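Dihydropyrimidinase (Brevibacillus agri, PDB 3SFW) probably catalyses the hydrolytic ring opening of dihydropyrimidines at a two-zinc site. Local coordinates at residues A[25-30]-A[388-393]; A[56-61]-A[313-318]; A[152-157]-A[183-188]; A[401-406]-A[420-425]. One frame throughout, in Å; residues are numbered along the deposited sequence.

Contact 1: A[25-30]-A[388-393]; sequences GEKVVA and GSDADI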
loop_
_atom_site.group_PDB
_atom_site.type_symbol
_atom_site.label_atom_id
_atom_site.label_comp_id
_atom_site.label_asym_id
_atom_site.label_seq_id
_atom_site.Cartn_x
_atom_site.Cartn_y
_atom_site.Cartn_z
ATOM N N GLY A 25 17.290 42.878 -25.969
ATOM C CA GLY A 25 17.358 43.327 -24.600
ATOM C C GLY A 25 17.407 42.105 -23.659
ATOM O O GLY A 25 18.253 41.244 -23.832
ATOM N N GLU A 26 16.483 42.037 -22.703
ATOM C CA GLU A 26 16.549 40.999 -21.645
ATOM C C GLU A 26 15.708 39.760 -21.986
ATOM O O GLU A 26 15.727 38.789 -21.232
ATOM C CB GLU A 26 16.074 41.574 -20.325
ATOM C CG GLU A 26 16.934 42.758 -19.810
ATOM C CD GLU A 26 16.759 42.968 -18.320
ATOM O OE1 GLU A 26 15.636 42.907 -17.837
ATOM O OE2 GLU A 26 17.759 43.116 -17.637
ATOM N N LYS A 27 14.962 39.831 -23.081
ATOM C CA LYS A 27 13.844 38.894 -23.318
ATOM C C LYS A 27 13.906 38.250 -24.698
ATOM O O LYS A 27 14.469 38.803 -25.667
ATOM C CB LYS A 27 12.523 39.635 -23.157
ATOM C CG LYS A 27 12.139 39.739 -21.669
ATOM C CD LYS A 27 10.871 40.465 -21.482
ATOM C CE LYS A 27 10.760 40.966 -20.076
ATOM N NZ LYS A 27 9.489 41.769 -19.973
ATOM N N VAL A 28 13.373 37.039 -24.786
ATOM C CA VAL A 28 13.210 36.409 -26.084
ATOM C C VAL A 28 12.038 37.069 -26.794
ATOM O O VAL A 28 10.999 37.277 -26.176
ATOM C CB VAL A 28 12.911 34.915 -25.904
ATOM C CG1 VAL A 28 12.578 34.273 -27.271
ATOM C CG2 VAL A 28 14.143 34.200 -25.247
ATOM N N VAL A 29 12.248 37.496 -28.046
ATOM C CA VAL A 29 11.184 38.185 -28.806
ATOM C C VAL A 29 10.707 37.433 -30.044
ATOM O O VAL A 29 9.593 37.699 -30.531
ATOM C CB VAL A 29 11.575 39.661 -29.188
ATOM C CG1 VAL A 29 11.753 40.495 -27.916
ATOM C CG2 VAL A 29 12.793 39.668 -30.084
ATOM N N ALA A 30 11.492 36.481 -30.533
ATOM C CA ALA A 30 11.045 35.656 -31.665
ATOM C C ALA A 30 11.762 34.349 -31.719
ATOM O O ALA A 30 12.921 34.228 -31.294
ATOM C CB ALA A 30 11.252 36.436 -33.033
ATOM N N GLY A 388 8.619 36.269 -24.702
ATOM C CA GLY A 388 8.278 36.975 -23.476
ATOM C C GLY A 388 9.016 36.537 -22.198
ATOM O O GLY A 388 8.969 37.237 -21.194
ATOM N N SER A 389 9.710 35.413 -22.263
ATOM C CA SER A 389 10.510 34.910 -21.139
ATOM C C SER A 389 11.861 35.631 -21.090
ATOM O O SER A 389 12.345 36.135 -22.103
ATOM C CB SER A 389 10.660 33.389 -21.272
ATOM O OG SER A 389 9.337 32.813 -21.062
ATOM N N ASP A 390 12.413 35.761 -19.894
ATOM C CA ASP A 390 13.804 36.274 -19.781
ATOM C C ASP A 390 14.693 35.352 -20.615
ATOM O O ASP A 390 14.519 34.124 -20.623
ATOM C CB ASP A 390 14.263 36.222 -18.321
ATOM C CG ASP A 390 13.713 37.350 -17.478
ATOM O OD1 ASP A 390 12.900 38.175 -17.986
ATOM O OD2 ASP A 390 14.026 37.370 -16.252
ATOM N N ALA A 391 15.681 35.941 -21.289
ATOM C CA ALA A 391 16.555 35.198 -22.144
ATOM C C ALA A 391 17.631 34.561 -21.255
ATOM O O ALA A 391 18.772 35.018 -21.232
ATOM C CB ALA A 391 17.189 36.172 -23.168
ATOM N N ASP A 392 17.245 33.503 -20.551
ATOM C CA ASP A 392 18.128 32.794 -19.618
ATOM C C ASP A 392 18.320 31.423 -20.260
ATOM O O ASP A 392 17.391 30.569 -20.274
ATOM C CB ASP A 392 17.438 32.606 -18.250
ATOM C CG ASP A 392 17.391 33.875 -17.402
ATOM O OD1 ASP A 392 17.503 35.013 -17.947
ATOM O OD2 ASP A 392 17.108 33.710 -16.194
ATOM N N ILE A 393 19.420 31.283 -20.990
ATOM C CA ILE A 393 19.570 30.209 -21.932
ATOM C C ILE A 393 20.972 29.611 -21.799
ATOM O O ILE A 393 21.956 30.336 -21.638
ATOM C CB ILE A 393 19.368 30.753 -23.380
ATOM C CG1 ILE A 393 17.932 31.250 -23.520
ATOM C CG2 ILE A 393 19.703 29.618 -24.472
ATOM C CD1 ILE A 393 17.674 32.001 -24.826
HETATM O O HOH W 1 7.488 39.572 -21.033
#
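The flat groups meeting here are peptide units and the D390 carboxylate. A391 N reaches E26 O at 2.8 Å, tilted 22° from that carbonyl's plane. D390 OD1 turns to the K27 chain, 4.1 Å from K27 CG. S389 O takes V28 N at 3.0 Å almost in line with its C=O bond and also lies 3.4 Å from K27 CA, a CA-H...O contact. A third bond, G388 N to V28 O at 3.0 Å, completes the join of strand 27-30 to the loop before strand 393-403, a single bridge pairing K27 with D390. On the V28 side, V28 CG2, anti to the carbonyl carbon (CG1 at chi1 174°), touches A391 CB and I393 CD1, both at 4.2 Å. K27 runs extended past G388 and the D390 carboxylate, and one water links K27 NZ to G388 O. D390 OD2 is held by K382 in a salt bridge, and E26 by R451 and R433. The contact is thus a main-chain join, apolar around V28 and polar around K27. With K27 NZ 5.3 Å from D390 OD1, attraction between K27 and D390 is probably only long-range.

Contact 2: A[56-61]-A[313-318]; sequences DPHTHL and GSDHCP. With ZN (zinc ion), chain F.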
loop_
_atom_site.group_PDB
_atom_site.type_symbol
_atom_site.label_atom_id
_atom_site.label_comp_id
_atom_site.label_asym_id
_atom_site.label_seq_id
_atom_site.Cartn_x
_atom_site.Cartn_y
_atom_site.Cartn_z
ATOM N N ASP A 56 18.038 26.407 -9.623
ATOM C CA ASP A 56 18.336 25.571 -8.473
ATOM C C ASP A 56 17.605 26.083 -7.254
ATOM O O ASP A 56 17.907 27.160 -6.780
ATOM C CB ASP A 56 19.848 25.618 -8.175
ATOM C CG ASP A 56 20.284 24.577 -7.128
ATOM O OD1 ASP A 56 19.447 24.041 -6.382
ATOM O OD2 ASP A 56 21.505 24.299 -7.048
ATOM N N PRO A 57 16.553 25.376 -6.823
ATOM C CA PRO A 57 15.740 25.898 -5.736
ATOM C C PRO A 57 16.345 25.618 -4.352
ATOM O O PRO A 57 15.632 25.753 -3.345
ATOM C CB PRO A 57 14.446 25.083 -5.839
ATOM C CG PRO A 57 14.898 23.719 -6.412
ATOM C CD PRO A 57 15.980 24.151 -7.430
ATOM N N HIS A 58 17.578 25.130 -4.296
ATOM C CA HIS A 58 18.075 24.646 -3.008
ATOM C C HIS A 58 19.544 25.004 -2.782
ATOM O O HIS A 58 20.445 24.195 -3.026
ATOM C CB HIS A 58 17.821 23.139 -2.860
ATOM C CG HIS A 58 17.962 22.634 -1.450
ATOM N ND1 HIS A 58 17.247 21.551 -0.978
ATOM C CD2 HIS A 58 18.670 23.114 -0.392
ATOM C CE1 HIS A 58 17.528 21.368 0.305
ATOM N NE2 HIS A 58 18.385 22.308 0.680
ATOM N N THR A 59 19.793 26.259 -2.367
ATOM C CA THR A 59 21.198 26.694 -2.148
ATOM C C THR A 59 21.365 27.334 -0.771
ATOM O O THR A 59 20.394 27.799 -0.175
ATOM C CB THR A 59 21.696 27.669 -3.238
ATOM O OG1 THR A 59 20.969 28.910 -3.175
ATOM C CG2 THR A 59 21.421 27.053 -4.666
ATOM N N HIS A 60 22.596 27.301 -0.266
ATOM C CA HIS A 60 22.944 27.861 1.034
ATOM C C HIS A 60 24.254 28.653 0.899
ATOM O O HIS A 60 25.323 28.214 1.386
ATOM C CB HIS A 60 23.133 26.734 2.072
ATOM C CG HIS A 60 21.900 25.911 2.287
ATOM N ND1 HIS A 60 20.838 26.359 3.045
ATOM C CD2 HIS A 60 21.542 24.698 1.804
ATOM C CE1 HIS A 60 19.900 25.423 3.081
ATOM N NE2 HIS A 60 20.292 24.414 2.307
ATOM N N LEU A 61 24.196 29.775 0.182
ATOM C CA LEU A 61 25.422 30.557 -0.030
ATOM C C LEU A 61 25.680 31.474 1.187
ATOM O O LEU A 61 24.746 32.096 1.728
ATOM C CB LEU A 61 25.260 31.419 -1.293
ATOM C CG LEU A 61 24.871 30.645 -2.562
ATOM C CD1 LEU A 61 24.909 31.595 -3.783
ATOM C CD2 LEU A 61 25.890 29.483 -2.789
ATOM N N GLY A 313 17.246 19.796 -6.903
ATOM C CA GLY A 313 18.019 20.918 -6.409
ATOM C C GLY A 313 19.371 20.385 -5.948
ATOM O O GLY A 313 19.562 19.169 -5.867
ATOM N N SER A 314 20.314 21.272 -5.643
ATOM C CA SER A 314 21.673 20.798 -5.256
ATOM C C SER A 314 21.824 20.608 -3.734
ATOM O O SER A 314 22.594 19.734 -3.311
ATOM C CB SER A 314 22.767 21.785 -5.736
ATOM O OG SER A 314 22.537 23.063 -5.159
ATOM N N ASP A 315 21.132 21.429 -2.918
ATOM C CA ASP A 315 21.495 21.575 -1.465
ATOM C C ASP A 315 22.989 21.969 -1.381
ATOM O O ASP A 315 23.766 21.477 -0.531
ATOM C CB ASP A 315 21.169 20.316 -0.597
ATOM C CG ASP A 315 21.203 20.593 0.904
ATOM O OD1 ASP A 315 21.073 21.789 1.302
ATOM O OD2 ASP A 315 21.388 19.600 1.677
ATOM N N HIS A 316 23.381 22.895 -2.238
ATOM C CA HIS A 316 24.786 23.364 -2.232
ATOM C C HIS A 316 25.069 24.009 -0.869
ATOM O O HIS A 316 24.453 25.015 -0.510
ATOM C CB HIS A 316 24.990 24.424 -3.320
ATOM C CG HIS A 316 26.418 24.851 -3.463
ATOM N ND1 HIS A 316 27.417 23.965 -3.824
ATOM C CD2 HIS A 316 27.006 26.058 -3.321
ATOM C CE1 HIS A 316 28.570 24.610 -3.876
ATOM N NE2 HIS A 316 28.349 25.882 -3.561
ATOM N N CYS A 317 26.031 23.453 -0.128
ATOM C CA CYS A 317 26.241 23.907 1.246
ATOM C C CYS A 317 27.746 23.569 1.533
ATOM O O CYS A 317 28.047 22.695 2.345
ATOM C CB CYS A 317 25.266 23.148 2.171
ATOM S SG CYS A 317 25.192 23.835 3.884
ATOM N N PRO A 318 28.664 24.241 0.816
ATOM C CA PRO A 318 30.055 23.756 0.746
ATOM C C PRO A 318 30.906 24.151 1.967
ATOM O O PRO A 318 30.799 25.281 2.487
ATOM C CB PRO A 318 30.585 24.424 -0.529
ATOM C CG PRO A 318 29.833 25.770 -0.525
ATOM C CD PRO A 318 28.422 25.340 -0.138
HETATM ZN ZN ZN F . 19.468 22.480 2.520
#
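H58 and D315 run alongside each other in the same direction, H60 comes in obliquely to D315, and the three converge on one zinc. D315 CB sits over the centre of the H58 ring, 3.7 Å from its centroid, a CH-pi contact, with carboxylate and ring planes 47° apart. Against H60 the carboxylate is turned by 72°, and D315 OD1 lies in the plane of that ring at its edge. H58 NE2, H60 NE2 and D315 OD1 each bind the metal at 2.1 Å; carboxylated K150 is the further ligand. D56, its CG anti to the backbone N (chi1 -170°), reaches across: OD1 accepts S314 N at 3.0 Å and, from the other face of the carboxylate, H58 N in an Asx turn, while S314 OG bonds to OD2. An alanine in place of D56 would probably leave S314 N, H58 N and the S314 hydroxyl without their acceptor and let the 313-315 loop shift. E262 takes H58 ND1. A His-X-His pair ending the first barrel strand, facing an aspartate just after the last, is the metal signature of the amidohydrolase TIM barrel.

Contact 3: A[152-157]-A[183-188]; sequences FMAYKN and HAENGD. With ZN (zinc ion), chain D.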
loop_
_atom_site.group_PDB
_atom_site.type_symbol
_atom_site.label_atom_id
_atom_site.label_comp_id
_atom_site.label_asym_id
_atom_site.label_seq_id
_atom_site.Cartn_x
_atom_site.Cartn_y
_atom_site.Cartn_z
ATOM N N PHE A 152 12.485 23.168 9.382
ATOM C CA PHE A 152 13.443 22.100 9.606
ATOM C C PHE A 152 12.915 21.162 10.693
ATOM O O PHE A 152 12.507 21.609 11.728
ATOM C CB PHE A 152 14.797 22.721 10.053
ATOM C CG PHE A 152 15.502 23.468 8.955
ATOM C CD1 PHE A 152 15.369 24.861 8.827
ATOM C CD2 PHE A 152 16.343 22.792 8.076
ATOM C CE1 PHE A 152 15.998 25.552 7.815
ATOM C CE2 PHE A 152 17.036 23.491 7.093
ATOM C CZ PHE A 152 16.833 24.882 6.940
ATOM N N MET A 153 12.858 19.860 10.415
ATOM C CA MET A 153 12.294 18.917 11.394
ATOM C C MET A 153 13.428 18.217 12.124
ATOM O O MET A 153 13.174 17.435 13.051
ATOM C CB MET A 153 11.396 17.886 10.685
ATOM C CG MET A 153 10.226 18.568 9.946
ATOM S SD MET A 153 9.195 17.441 8.999
ATOM C CE MET A 153 8.118 16.729 10.289
ATOM N N ALA A 154 14.664 18.484 11.692
ATOM C CA ALA A 154 15.850 17.984 12.374
ATOM C C ALA A 154 16.769 19.151 12.770
ATOM O O ALA A 154 16.328 20.313 12.788
ATOM C CB ALA A 154 16.587 16.940 11.484
ATOM N N TYR A 155 18.009 18.828 13.163
ATOM C CA TYR A 155 18.962 19.823 13.716
ATOM C C TYR A 155 18.470 20.405 15.036
ATOM O O TYR A 155 18.346 21.611 15.209
ATOM C CB TYR A 155 19.263 20.933 12.696
ATOM C CG TYR A 155 19.742 20.427 11.350
ATOM C CD1 TYR A 155 20.953 19.745 11.200
ATOM C CD2 TYR A 155 18.994 20.688 10.202
ATOM C CE1 TYR A 155 21.377 19.294 9.913
ATOM C CE2 TYR A 155 19.416 20.263 8.947
ATOM C CZ TYR A 155 20.578 19.573 8.803
ATOM O OH TYR A 155 20.980 19.213 7.533
ATOM N N LYS A 156 18.155 19.518 15.976
ATOM C CA LYS A 156 17.703 19.938 17.307
ATOM C C LYS A 156 18.603 21.016 17.967
ATOM O O LYS A 156 19.847 20.974 17.864
ATOM C CB LYS A 156 17.608 18.686 18.208
ATOM C CG LYS A 156 16.930 18.949 19.554
ATOM C CD LYS A 156 17.017 17.699 20.451
ATOM C CE LYS A 156 15.878 17.652 21.488
ATOM N NZ LYS A 156 15.572 16.209 21.875
ATOM N N ASN A 157 17.959 22.010 18.562
ATOM C CA ASN A 157 18.659 23.090 19.246
ATOM C C ASN A 157 19.440 24.008 18.315
ATOM O O ASN A 157 20.157 24.895 18.771
ATOM C CB ASN A 157 19.620 22.527 20.312
ATOM C CG ASN A 157 18.888 21.767 21.426
ATOM O OD1 ASN A 157 17.832 22.193 21.909
ATOM N ND2 ASN A 157 19.415 20.599 21.780
ATOM N N HIS A 183 12.593 20.069 5.630
ATOM C CA HIS A 183 13.701 19.122 5.812
ATOM C C HIS A 183 13.153 18.022 6.730
ATOM O O HIS A 183 12.955 18.261 7.933
ATOM C CB HIS A 183 14.928 19.814 6.505
ATOM C CG HIS A 183 16.043 18.855 6.833
ATOM N ND1 HIS A 183 17.308 18.941 6.278
ATOM C CD2 HIS A 183 16.051 17.753 7.633
ATOM C CE1 HIS A 183 18.054 17.954 6.757
ATOM N NE2 HIS A 183 17.312 17.210 7.562
ATOM N N ALA A 184 12.889 16.836 6.163
ATOM C CA ALA A 184 12.102 15.821 6.898
ATOM C C ALA A 184 13.022 14.701 7.400
ATOM O O ALA A 184 13.129 13.637 6.771
ATOM C CB ALA A 184 10.967 15.227 5.987
ATOM N N GLU A 185 13.591 14.892 8.585
ATOM C CA GLU A 185 14.129 13.743 9.376
ATOM C C GLU A 185 13.639 13.970 10.792
ATOM O O GLU A 185 13.586 15.142 11.249
ATOM C CB GLU A 185 15.664 13.739 9.429
ATOM C CG GLU A 185 16.382 13.605 8.064
ATOM C CD GLU A 185 17.871 13.767 8.227
ATOM O OE1 GLU A 185 18.334 14.934 8.452
ATOM O OE2 GLU A 185 18.557 12.703 8.249
ATOM N N ASN A 186 13.430 12.876 11.533
ATOM C CA ASN A 186 12.995 13.074 12.928
ATOM C C ASN A 186 14.168 13.534 13.790
ATOM O O ASN A 186 15.088 12.753 14.101
ATOM C CB ASN A 186 12.335 11.807 13.489
ATOM C CG ASN A 186 11.712 12.060 14.840
ATOM O OD1 ASN A 186 12.408 12.431 15.789
ATOM N ND2 ASN A 186 10.418 11.870 14.938
ATOM N N GLY A 187 14.181 14.812 14.143
ATOM C CA GLY A 187 15.334 15.346 14.878
ATOM C C GLY A 187 15.529 14.740 16.262
ATOM O O GLY A 187 16.635 14.812 16.802
ATOM N N ASP A 188 14.457 14.275 16.893
ATOM C CA ASP A 188 14.616 13.696 18.253
ATOM C C ASP A 188 15.237 12.318 18.211
ATOM O O ASP A 188 16.107 11.972 19.049
ATOM C CB ASP A 188 13.288 13.653 18.975
ATOM C CG ASP A 188 12.799 15.056 19.360
ATOM O OD1 ASP A 188 13.593 15.835 19.943
ATOM O OD2 ASP A 188 11.654 15.386 19.065
HETATM ZN ZN ZN D . 18.203 20.093 4.631
HETATM O O HOH W 2 20.229 19.218 5.000
HETATM O O HOH W 3 18.643 16.501 15.760
HETATM O O HOH W 4 19.300 21.445 5.812
#
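Part of the two-zinc site of the amidohydrolase barrel is built here: H183, just after strand 180-182, binds one zinc through ND1 at 2.2 Å, and the loop 152-157 lies against it. H239, the carboxylated K150 and two waters complete this metal's shell. H183 points its ring at the metal with CG anti to the backbone N (chi1 175°), and E185 OE1 fixes the ring's rotation by accepting NE2 at 2.6 Å nearly in the ring plane; R212 in turn pairs with E185. Y155 CE2 lies over one face of the imidazole, towards its rim and 3.4 Å above it, the two rings oblique at 58°. F152 CD2 packs on H183 CB, and A154 CB lies 4.0 Å from H183 CD2. The backbones join through M153 N to H183 O and G187 N to M153 O. G187 CA comes 3.7 Å from A154 CA, and a side chain on this glycine would collide with the 153-154 backbone. N186 caps helix 187-199 through OD1, which accepts from V189 N and weakly from D188 N, while its ND2 bonds to E219. Further out, K156 runs extended to put NZ 2.8 Å from D188 OD1, and the same NZ forms a salt bridge to E164 of a neighbouring subunit. An alanine in place of K156 would probably leave D188 and that glutamate without their positive partner, weakening a tie between subunits. Back at the metal, the Y155 hydroxyl reaches one zinc-bound water, OH to water oxygen being 2.6 Å.

Contact 4: A[401-406]-A[420-425]; sequences QRTISV and GMQVHG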
loop_
_atom_site.group_PDB
_atom_site.type_symbol
_atom_site.label_atom_id
_atom_site.label_comp_id
_atom_site.label_asym_id
_atom_site.label_seq_id
_atom_site.Cartn_x
_atom_site.Cartn_y
_atom_site.Cartn_z
ATOM N N GLN A 401 33.057 14.579 -23.831
ATOM C CA GLN A 401 33.386 13.765 -22.665
ATOM C C GLN A 401 34.344 14.506 -21.788
ATOM O O GLN A 401 35.311 15.086 -22.264
ATOM C CB GLN A 401 34.065 12.477 -23.077
ATOM C CG GLN A 401 33.298 11.649 -24.041
ATOM C CD GLN A 401 33.990 10.327 -24.253
ATOM O OE1 GLN A 401 33.924 9.437 -23.383
ATOM N NE2 GLN A 401 34.805 10.249 -25.319
ATOM N N ARG A 402 34.115 14.457 -20.484
ATOM C CA ARG A 402 35.060 15.107 -19.574
ATOM C C ARG A 402 35.017 14.455 -18.203
ATOM O O ARG A 402 34.196 13.587 -17.949
ATOM C CB ARG A 402 34.800 16.615 -19.494
ATOM C CG ARG A 402 33.464 16.957 -18.863
ATOM C CD ARG A 402 33.215 18.459 -18.890
ATOM N NE ARG A 402 31.838 18.749 -18.538
ATOM C CZ ARG A 402 31.425 19.090 -17.325
ATOM N NH1 ARG A 402 32.305 19.288 -16.328
ATOM N NH2 ARG A 402 30.118 19.310 -17.127
ATOM N N THR A 403 36.001 14.774 -17.380
ATOM C CA THR A 403 36.044 14.238 -16.022
ATOM C C THR A 403 35.741 15.373 -15.046
ATOM O O THR A 403 36.298 16.446 -15.159
ATOM C CB THR A 403 37.442 13.741 -15.736
ATOM O OG1 THR A 403 37.723 12.682 -16.658
ATOM C CG2 THR A 403 37.550 13.222 -14.311
ATOM N N ILE A 404 34.826 15.148 -14.119
ATOM C CA ILE A 404 34.586 16.183 -13.093
ATOM C C ILE A 404 35.793 16.238 -12.158
ATOM O O ILE A 404 36.223 15.196 -11.619
ATOM C CB ILE A 404 33.304 15.866 -12.311
ATOM C CG1 ILE A 404 32.103 16.005 -13.267
ATOM C CG2 ILE A 404 33.123 16.884 -11.145
ATOM C CD1 ILE A 404 30.723 15.740 -12.600
ATOM N N SER A 405 36.256 17.448 -11.857
ATOM C CA SER A 405 37.404 17.581 -10.977
ATOM C C SER A 405 37.457 18.905 -10.238
ATOM O O SER A 405 37.163 19.945 -10.820
ATOM C CB SER A 405 38.691 17.459 -11.818
ATOM O OG SER A 405 39.790 17.338 -10.918
ATOM N N VAL A 406 38.001 18.885 -9.015
ATOM C CA VAL A 406 38.335 20.124 -8.297
ATOM C C VAL A 406 39.310 20.975 -9.121
ATOM O O VAL A 406 39.323 22.216 -9.006
ATOM C CB VAL A 406 38.916 19.816 -6.889
ATOM C CG1 VAL A 406 40.298 19.051 -6.972
ATOM C CG2 VAL A 406 38.990 21.114 -6.027
ATOM N N GLY A 420 36.721 12.659 -10.332
ATOM C CA GLY A 420 37.011 11.506 -11.224
ATOM C C GLY A 420 35.821 10.994 -12.019
ATOM O O GLY A 420 35.976 10.116 -12.859
ATOM N N MET A 421 34.616 11.516 -11.750
ATOM C CA MET A 421 33.427 11.029 -12.475
ATOM C C MET A 421 33.482 11.350 -13.955
ATOM O O MET A 421 33.660 12.497 -14.347
ATOM C CB MET A 421 32.139 11.628 -11.879
ATOM C CG MET A 421 30.875 10.952 -12.420
ATOM S SD MET A 421 29.515 11.828 -11.613
ATOM C CE MET A 421 28.114 11.118 -12.497
ATOM N N GLN A 422 33.331 10.338 -14.800
ATOM C CA GLN A 422 33.246 10.602 -16.239
ATOM C C GLN A 422 31.818 10.988 -16.618
ATOM O O GLN A 422 30.877 10.245 -16.335
ATOM C CB GLN A 422 33.623 9.355 -17.031
ATOM C CG GLN A 422 34.931 8.777 -16.571
ATOM C CD GLN A 422 36.043 9.679 -16.899
ATOM O OE1 GLN A 422 36.627 10.305 -16.008
ATOM N NE2 GLN A 422 36.308 9.849 -18.204
ATOM N N VAL A 423 31.681 12.078 -17.359
ATOM C CA VAL A 423 30.359 12.497 -17.872
ATOM C C VAL A 423 30.442 12.850 -19.336
ATOM O O VAL A 423 31.531 13.159 -19.865
ATOM C CB VAL A 423 29.834 13.727 -17.101
ATOM C CG1 VAL A 423 29.661 13.362 -15.603
ATOM C CG2 VAL A 423 30.790 14.928 -17.274
ATOM N N HIS A 424 29.293 12.850 -20.007
ATOM C CA HIS A 424 29.158 13.578 -21.258
ATOM C C HIS A 424 28.310 14.803 -21.047
ATOM O O HIS A 424 27.301 14.750 -20.333
ATOM C CB HIS A 424 28.457 12.702 -22.306
ATOM C CG HIS A 424 29.263 11.519 -22.725
ATOM N ND1 HIS A 424 29.628 11.298 -24.034
ATOM C CD2 HIS A 424 29.805 10.513 -22.001
ATOM C CE1 HIS A 424 30.372 10.206 -24.099
ATOM N NE2 HIS A 424 30.478 9.700 -22.882
ATOM N N GLY A 425 28.643 15.854 -21.769
ATOM C CA GLY A 425 27.879 17.103 -21.748
ATOM C C GLY A 425 28.746 18.210 -21.175
ATOM O O GLY A 425 29.432 18.010 -20.200
HETATM O O HOH W 5 33.112 10.727 -20.410
#
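Strands 401-403 and 422-425 run antiparallel, 139° between their directions, with R402 and V423 as the hydrogen-bonded pair: R402 N to V423 O and V423 N to R402 O, each 3.0 Å. I404 N to M421 O and G420 N to I404 O carry the pairing on towards the mouth of the loop that links the strands. Q401 and T403 share one face with H424 and Q422. There Q401 CG lies over the face of the H424 ring, 3.6 Å from its centroid and offset towards the rim, a CH-pi contact, while the Q401 amide and the ring planes differ by 24°. A water donates to V423 O beside this pair. T403 CG2 reaches G420 CA at 3.6 Å. On the opposite face R402 has its CG wedged between backbone N and carbonyl carbon (chi1 66°), and from there the chain runs extended to NE, which gives G425 O a bond of 3.0 Å in the guanidinium plane. V423 CG2 sits above the same guanidinium, towards its rim, and touches R402 CG at 3.7 Å. Next to it I404 CD1 meets V423 CG1 at 4.0 Å and M421 SD at 4.2 Å, with I348 of helix 345-354 also touching I404. The arrangement is an antiparallel strand pair of the mixed sheet, probably part of the beta-rich domain packed beside the barrel in this family.

From the N terminus, the chain first lays down the small sheet whose strand 27-32 carries contact 1; that contact closes its loop only at 388-393, tying the sheet to the approach to strand 393-403. Inside this span, contact 2 joins the end of strand 49-59 to the loop after strand 311-312, closing the barrel between its first and last strands. Contact 3, the shortest-range of the nested three, lies within the loop closed by contact 2; their centres are about 18 Å apart, and contact 2 gives three ligands to one zinc, contact 3 one to the other. Contact 4 follows in series after contacts 1, 2 and 3 have closed, pairing strands 393-403 and 422-432. None of the loops cross.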